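Local coordinates for Rho GTPase-activating protein 26 (Gallus gallus, PDB 1F7C), which acts as a GTPase-activating protein for RhoA and Cdc42, switching these small GTPases off through its RhoGAP domain, at residues A[171-176]-A[204-209]; A[151-156]-A[214-219]. One frame throughout, in Å; residues are numbered along the deposited sequence.

Contact 1. Residues A[171-176]-A[204-209]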
loop_
_atom_site.group_PDB
_atom_site.type_symbol
_atom_site.label_atom_id
_atom_site.label_comp_id
_atom_site.label_asym_id
_atom_site.label_seq_id
_atom_site.Cartn_x
_atom_site.Cartn_y
_atom_site.Cartn_z
ATOM N N MET A 171 7.965 7.756 -9.811
ATOM C CA MET A 171 7.516 6.535 -9.151
ATOM C C MET A 171 6.699 5.610 -10.036
ATOM O O MET A 171 5.476 5.697 -10.096
ATOM C CB MET A 171 6.736 6.871 -7.880
ATOM C CG MET A 171 7.571 7.580 -6.813
ATOM S SD MET A 171 9.137 6.728 -6.389
ATOM C CE MET A 171 8.510 5.241 -5.515
ATOM N N THR A 172 7.399 4.719 -10.725
ATOM C CA THR A 172 6.771 3.755 -11.598
ATOM C C THR A 172 6.175 2.653 -10.738
ATOM O O THR A 172 6.383 2.614 -9.523
ATOM C CB THR A 172 7.796 3.105 -12.539
ATOM O OG1 THR A 172 8.747 2.366 -11.767
ATOM C CG2 THR A 172 8.527 4.169 -13.351
ATOM N N VAL A 173 5.444 1.751 -11.383
ATOM C CA VAL A 173 4.828 0.627 -10.691
ATOM C C VAL A 173 5.920 -0.161 -9.959
ATOM O O VAL A 173 5.820 -0.430 -8.764
ATOM C CB VAL A 173 4.103 -0.295 -11.707
ATOM C CG1 VAL A 173 3.645 -1.576 -11.028
ATOM C CG2 VAL A 173 2.913 0.446 -12.309
ATOM N N ALA A 174 6.973 -0.509 -10.688
ATOM C CA ALA A 174 8.083 -1.257 -10.118
ATOM C C ALA A 174 8.675 -0.551 -8.897
ATOM O O ALA A 174 8.943 -1.197 -7.886
ATOM C CB ALA A 174 9.149 -1.482 -11.178
ATOM N N ASN A 175 8.878 0.764 -8.984
ATOM C CA ASN A 175 9.422 1.520 -7.858
ATOM C C ASN A 175 8.484 1.521 -6.646
ATOM O O ASN A 175 8.929 1.552 -5.505
ATOM C CB ASN A 175 9.704 2.971 -8.256
ATOM C CG ASN A 175 10.924 3.113 -9.140
ATOM O OD1 ASN A 175 11.729 2.190 -9.268
ATOM N ND2 ASN A 175 11.076 4.285 -9.745
ATOM N N LEU A 176 7.181 1.509 -6.885
ATOM C CA LEU A 176 6.250 1.499 -5.778
ATOM C C LEU A 176 6.242 0.102 -5.162
ATOM O O LEU A 176 6.099 -0.051 -3.952
ATOM C CB LEU A 176 4.853 1.920 -6.255
ATOM C CG LEU A 176 4.794 3.400 -6.663
ATOM C CD1 LEU A 176 3.492 3.717 -7.387
ATOM C CD2 LEU A 176 4.954 4.275 -5.421
ATOM N N VAL A 204 3.877 -9.027 -6.264
ATOM C CA VAL A 204 2.497 -9.069 -5.820
ATOM C C VAL A 204 1.924 -7.642 -5.807
ATOM O O VAL A 204 0.830 -7.404 -6.322
ATOM C CB VAL A 204 2.390 -9.724 -4.405
ATOM C CG1 VAL A 204 1.026 -9.454 -3.789
ATOM C CG2 VAL A 204 2.608 -11.235 -4.519
ATOM N N ILE A 205 2.666 -6.699 -5.232
ATOM C CA ILE A 205 2.194 -5.325 -5.183
ATOM C C ILE A 205 2.018 -4.780 -6.611
ATOM O O ILE A 205 1.028 -4.106 -6.904
ATOM C CB ILE A 205 3.166 -4.432 -4.397
ATOM C CG1 ILE A 205 3.403 -5.029 -3.000
ATOM C CG2 ILE A 205 2.617 -3.013 -4.313
ATOM C CD1 ILE A 205 2.145 -5.352 -2.204
ATOM N N GLU A 206 2.971 -5.091 -7.489
ATOM C CA GLU A 206 2.915 -4.648 -8.871
ATOM C C GLU A 206 1.650 -5.133 -9.550
ATOM O O GLU A 206 0.974 -4.367 -10.234
ATOM C CB GLU A 206 4.120 -5.155 -9.648
ATOM C CG GLU A 206 5.426 -4.464 -9.318
ATOM C CD GLU A 206 6.549 -4.976 -10.187
ATOM O OE1 GLU A 206 6.241 -5.513 -11.274
ATOM O OE2 GLU A 206 7.726 -4.839 -9.798
ATOM N N ILE A 207 1.335 -6.409 -9.372
ATOM C CA ILE A 207 0.140 -6.977 -9.971
ATOM C C ILE A 207 -1.119 -6.289 -9.444
ATOM O O ILE A 207 -2.042 -6.016 -10.195
ATOM C CB ILE A 207 0.049 -8.489 -9.691
ATOM C CG1 ILE A 207 1.169 -9.219 -10.441
ATOM C CG2 ILE A 207 -1.307 -9.022 -10.132
ATOM C CD1 ILE A 207 1.381 -10.668 -10.004
ATOM N N LEU A 208 -1.144 -5.997 -8.150
ATOM C CA LEU A 208 -2.298 -5.343 -7.548
ATOM C C LEU A 208 -2.492 -3.915 -8.031
ATOM O O LEU A 208 -3.624 -3.439 -8.113
ATOM C CB LEU A 208 -2.186 -5.357 -6.025
ATOM C CG LEU A 208 -2.401 -6.722 -5.358
ATOM C CD1 LEU A 208 -2.273 -6.575 -3.852
ATOM C CD2 LEU A 208 -3.771 -7.265 -5.720
ATOM N N ILE A 209 -1.394 -3.226 -8.335
ATOM C CA ILE A 209 -1.464 -1.851 -8.825
ATOM C C ILE A 209 -1.961 -1.845 -10.280
ATOM O O ILE A 209 -2.871 -1.098 -10.634
ATOM C CB ILE A 209 -0.077 -1.149 -8.763
ATOM C CG1 ILE A 209 0.345 -0.960 -7.302
ATOM C CG2 ILE A 209 -0.123 0.204 -9.488
ATOM C CD1 ILE A 209 1.768 -0.451 -7.137
HETATM O O HOH W 1 8.794 -4.032 -7.726
#
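The carbonyl oxygen of Ala-174 and the carboxylate of Glu-206 are joined by water 1, which donates to Ala-174 O at 2.8 Å and also donates to Glu-206 OE2. The same OE2 lies against the backbone of Ala-174, 3.6 Å from its CA, and so accepts from the water and packs against Ala-174 without a direct hydrogen bond between the segments. The Glu-206 chain is extended past CG (chi2 -177°), which carries CD across to Ala-174. On the way its aliphatic part crosses Val-173 obliquely: Glu-206 CG is 3.8 Å from Val-173 CG1, the branch that stands anti to the backbone N (chi1 171°). The other methyl, Val-173 CG2, slides past Ile-209 and comes within 4.2 Å of its CG2. Deeper in, Ile-209 CD1 reaches the CB of Leu-176 at 4.0 Å. Val-173 and Leu-176 also rest on Ala-163 of helix 146-164, which extends this apolar layer. The helix they belong to is N-capped by Thr-172, whose OG1 accepts a nearly straight bond from Asn-175 N at 3.2 Å. The Leu-176 side chain lies about 7 Å from that of Arg-60, the predicted arginine finger, which Met-171 and Asn-175 touch. A helix pair with apolar packing inside and a water bridge at its rim thus lies beside the probable catalytic arginine of an all-helical RhoGAP domain.

Contact 2. Residues A[151-156]-A[214-219]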
loop_
_atom_site.group_PDB
_atom_site.type_symbol
_atom_site.label_atom_id
_atom_site.label_comp_id
_atom_site.label_asym_id
_atom_site.label_seq_id
_atom_site.Cartn_x
_atom_site.Cartn_y
_atom_site.Cartn_z
ATOM N N MET A 151 -9.079 -1.553 2.830
ATOM C CA MET A 151 -7.934 -0.672 2.938
ATOM C C MET A 151 -6.978 -0.918 1.781
ATOM O O MET A 151 -6.417 0.016 1.219
ATOM C CB MET A 151 -7.200 -0.889 4.251
ATOM C CG MET A 151 -6.171 0.172 4.491
ATOM S SD MET A 151 -5.659 0.226 6.192
ATOM C CE MET A 151 -7.127 0.913 6.935
ATOM N N LEU A 152 -6.805 -2.186 1.434
ATOM C CA LEU A 152 -5.939 -2.570 0.344
ATOM C C LEU A 152 -6.464 -1.948 -0.967
ATOM O O LEU A 152 -5.695 -1.572 -1.855
ATOM C CB LEU A 152 -5.924 -4.097 0.244
ATOM C CG LEU A 152 -4.857 -4.741 -0.629
ATOM C CD1 LEU A 152 -3.459 -4.411 -0.080
ATOM C CD2 LEU A 152 -5.092 -6.243 -0.657
ATOM N N HIS A 153 -7.783 -1.841 -1.073
ATOM C CA HIS A 153 -8.416 -1.274 -2.257
ATOM C C HIS A 153 -8.095 0.219 -2.400
ATOM O O HIS A 153 -7.718 0.675 -3.479
ATOM C CB HIS A 153 -9.933 -1.475 -2.195
ATOM C CG HIS A 153 -10.642 -1.092 -3.453
ATOM N ND1 HIS A 153 -12.015 -1.093 -3.566
ATOM C CD2 HIS A 153 -10.165 -0.714 -4.665
ATOM C CE1 HIS A 153 -12.353 -0.735 -4.792
ATOM N NE2 HIS A 153 -11.250 -0.500 -5.479
ATOM N N LEU A 154 -8.253 0.969 -1.312
ATOM C CA LEU A 154 -7.966 2.397 -1.310
ATOM C C LEU A 154 -6.514 2.639 -1.661
ATOM O O LEU A 154 -6.202 3.543 -2.424
ATOM C CB LEU A 154 -8.226 3.013 0.064
ATOM C CG LEU A 154 -9.652 3.071 0.599
ATOM C CD1 LEU A 154 -9.631 3.564 2.050
ATOM C CD2 LEU A 154 -10.481 3.992 -0.260
ATOM N N LEU A 155 -5.624 1.839 -1.085
ATOM C CA LEU A 155 -4.203 1.977 -1.335
ATOM C C LEU A 155 -3.782 1.706 -2.769
ATOM O O LEU A 155 -3.026 2.485 -3.333
ATOM C CB LEU A 155 -3.408 1.067 -0.405
ATOM C CG LEU A 155 -2.924 1.714 0.890
ATOM C CD1 LEU A 155 -2.318 0.641 1.801
ATOM C CD2 LEU A 155 -1.906 2.802 0.561
ATOM N N MET A 156 -4.254 0.606 -3.352
ATOM C CA MET A 156 -3.881 0.268 -4.724
ATOM C C MET A 156 -4.465 1.244 -5.766
ATOM O O MET A 156 -3.829 1.554 -6.775
ATOM C CB MET A 156 -4.301 -1.171 -5.057
ATOM C CG MET A 156 -3.582 -2.260 -4.258
ATOM S SD MET A 156 -1.778 -2.149 -4.331
ATOM C CE MET A 156 -1.444 -1.433 -2.752
ATOM N N LYS A 214 -9.999 -4.499 -12.091
ATOM C CA LYS A 214 -10.540 -5.841 -12.223
ATOM C C LYS A 214 -10.559 -6.595 -10.895
ATOM O O LYS A 214 -11.584 -7.153 -10.504
ATOM C CB LYS A 214 -9.725 -6.627 -13.252
ATOM C CG LYS A 214 -10.070 -8.105 -13.334
ATOM C CD LYS A 214 -9.093 -8.835 -14.248
ATOM C CE LYS A 214 -9.338 -10.345 -14.271
ATOM N NZ LYS A 214 -10.673 -10.713 -14.832
ATOM N N ILE A 215 -9.429 -6.592 -10.197
ATOM C CA ILE A 215 -9.317 -7.301 -8.934
ATOM C C ILE A 215 -10.258 -6.840 -7.830
ATOM O O ILE A 215 -10.876 -7.676 -7.166
ATOM C CB ILE A 215 -7.866 -7.261 -8.412
ATOM C CG1 ILE A 215 -7.007 -8.225 -9.235
ATOM C CG2 ILE A 215 -7.827 -7.604 -6.923
ATOM C CD1 ILE A 215 -5.526 -8.044 -9.023
ATOM N N PHE A 216 -10.375 -5.529 -7.625
ATOM C CA PHE A 216 -11.240 -5.034 -6.557
ATOM C C PHE A 216 -12.687 -4.710 -6.916
ATOM O O PHE A 216 -13.551 -4.716 -6.041
ATOM C CB PHE A 216 -10.625 -3.803 -5.888
ATOM C CG PHE A 216 -9.318 -4.069 -5.206
ATOM C CD1 PHE A 216 -8.115 -3.865 -5.876
ATOM C CD2 PHE A 216 -9.289 -4.556 -3.897
ATOM C CE1 PHE A 216 -6.900 -4.142 -5.259
ATOM C CE2 PHE A 216 -8.078 -4.839 -3.267
ATOM C CZ PHE A 216 -6.884 -4.632 -3.950
ATOM N N ASN A 217 -12.972 -4.428 -8.182
ATOM C CA ASN A 217 -14.344 -4.079 -8.536
ATOM C C ASN A 217 -15.200 -5.200 -9.103
ATOM O O ASN A 217 -16.382 -5.000 -9.358
ATOM C CB ASN A 217 -14.355 -2.882 -9.485
ATOM C CG ASN A 217 -13.740 -1.648 -8.856
ATOM O OD1 ASN A 217 -13.936 -1.385 -7.668
ATOM N ND2 ASN A 217 -13.004 -0.875 -9.651
ATOM N N THR A 218 -14.615 -6.380 -9.281
ATOM C CA THR A 218 -15.356 -7.526 -9.802
ATOM C C THR A 218 -15.058 -8.769 -8.959
ATOM O O THR A 218 -14.015 -8.853 -8.310
ATOM C CB THR A 218 -14.972 -7.832 -11.269
ATOM O OG1 THR A 218 -13.811 -8.670 -11.292
ATOM C CG2 THR A 218 -14.674 -6.540 -12.034
ATOM N N VAL A 219 -15.981 -9.726 -8.971
ATOM C CA VAL A 219 -15.830 -10.978 -8.233
ATOM C C VAL A 219 -15.067 -11.976 -9.095
ATOM O O VAL A 219 -15.259 -12.032 -10.304
ATOM C CB VAL A 219 -17.204 -11.569 -7.863
ATOM C CG1 VAL A 219 -17.047 -13.002 -7.364
ATOM C CG2 VAL A 219 -17.864 -10.702 -6.795
HETATM O O HOH W 2 -10.240 0.444 -8.217
#
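Segments 151-156 and 214-219 come closest at His-153 and Phe-216, whose CA atoms are 6.4 Å apart; helix 212-217 is ending here, and Thr-218, the first residue to leave helical geometry, donates from OG1 to Lys-214 O at 2.8 Å. The CB of Phe-216 is directed toward helix 146-164, and with CG anti to the carbonyl carbon (chi1 -63°) the ring lies nearly parallel to the imidazole of His-153 (5°) but displaced, with little of one ring over the other. Each ring instead meets a CH group: Phe-216 CB sits over the centre of the imidazole, 3.4 Å from its centroid, and His-153 CA lies over one phenyl face toward the rim. Ile-215 CG2 lies over the opposite face, toward its rim. This reciprocal pair of CH-pi contacts packs the last modelled helix of the RhoGAP domain, 212-217, onto helix 146-164. Leu-152 CG meets the phenyl edge at CZ, 3.9 Å away, and Met-156 CG approaches CE1. An alanine at Phe-216 would keep CB over the imidazole but would probably open a gap beside Leu-152, Met-156 and His-153 CA. Asn-217 OD1 is 3.3 Å from His-153 CE1, while water 2 lies in the imidazole plane, 3.1 Å from His-153 NE2.

Overall arrangement
The two contacts have centres 14 Å apart within the same RhoGAP domain and are nested along the chain: 151-156 comes first, then 171-176 and 204-209 of contact 1, and finally 214-219. They draw on four helices, 146-164, 173-184, 198-210 and 212-217, the last two directly successive. Contact 1 and contact 2 meet through side chains: Met-156 SD packs 3.7 Å from Leu-208 CB and is also close to Ile-209 CG1, and Ile-215 CD1 lies against Leu-208 CD2. Helix 146-164 therefore runs along both contacts, through Met-156 at contact 2 and Ala-163 beside contact 1, and of the two only contact 1 comes near Arg-60, the predicted arginine finger.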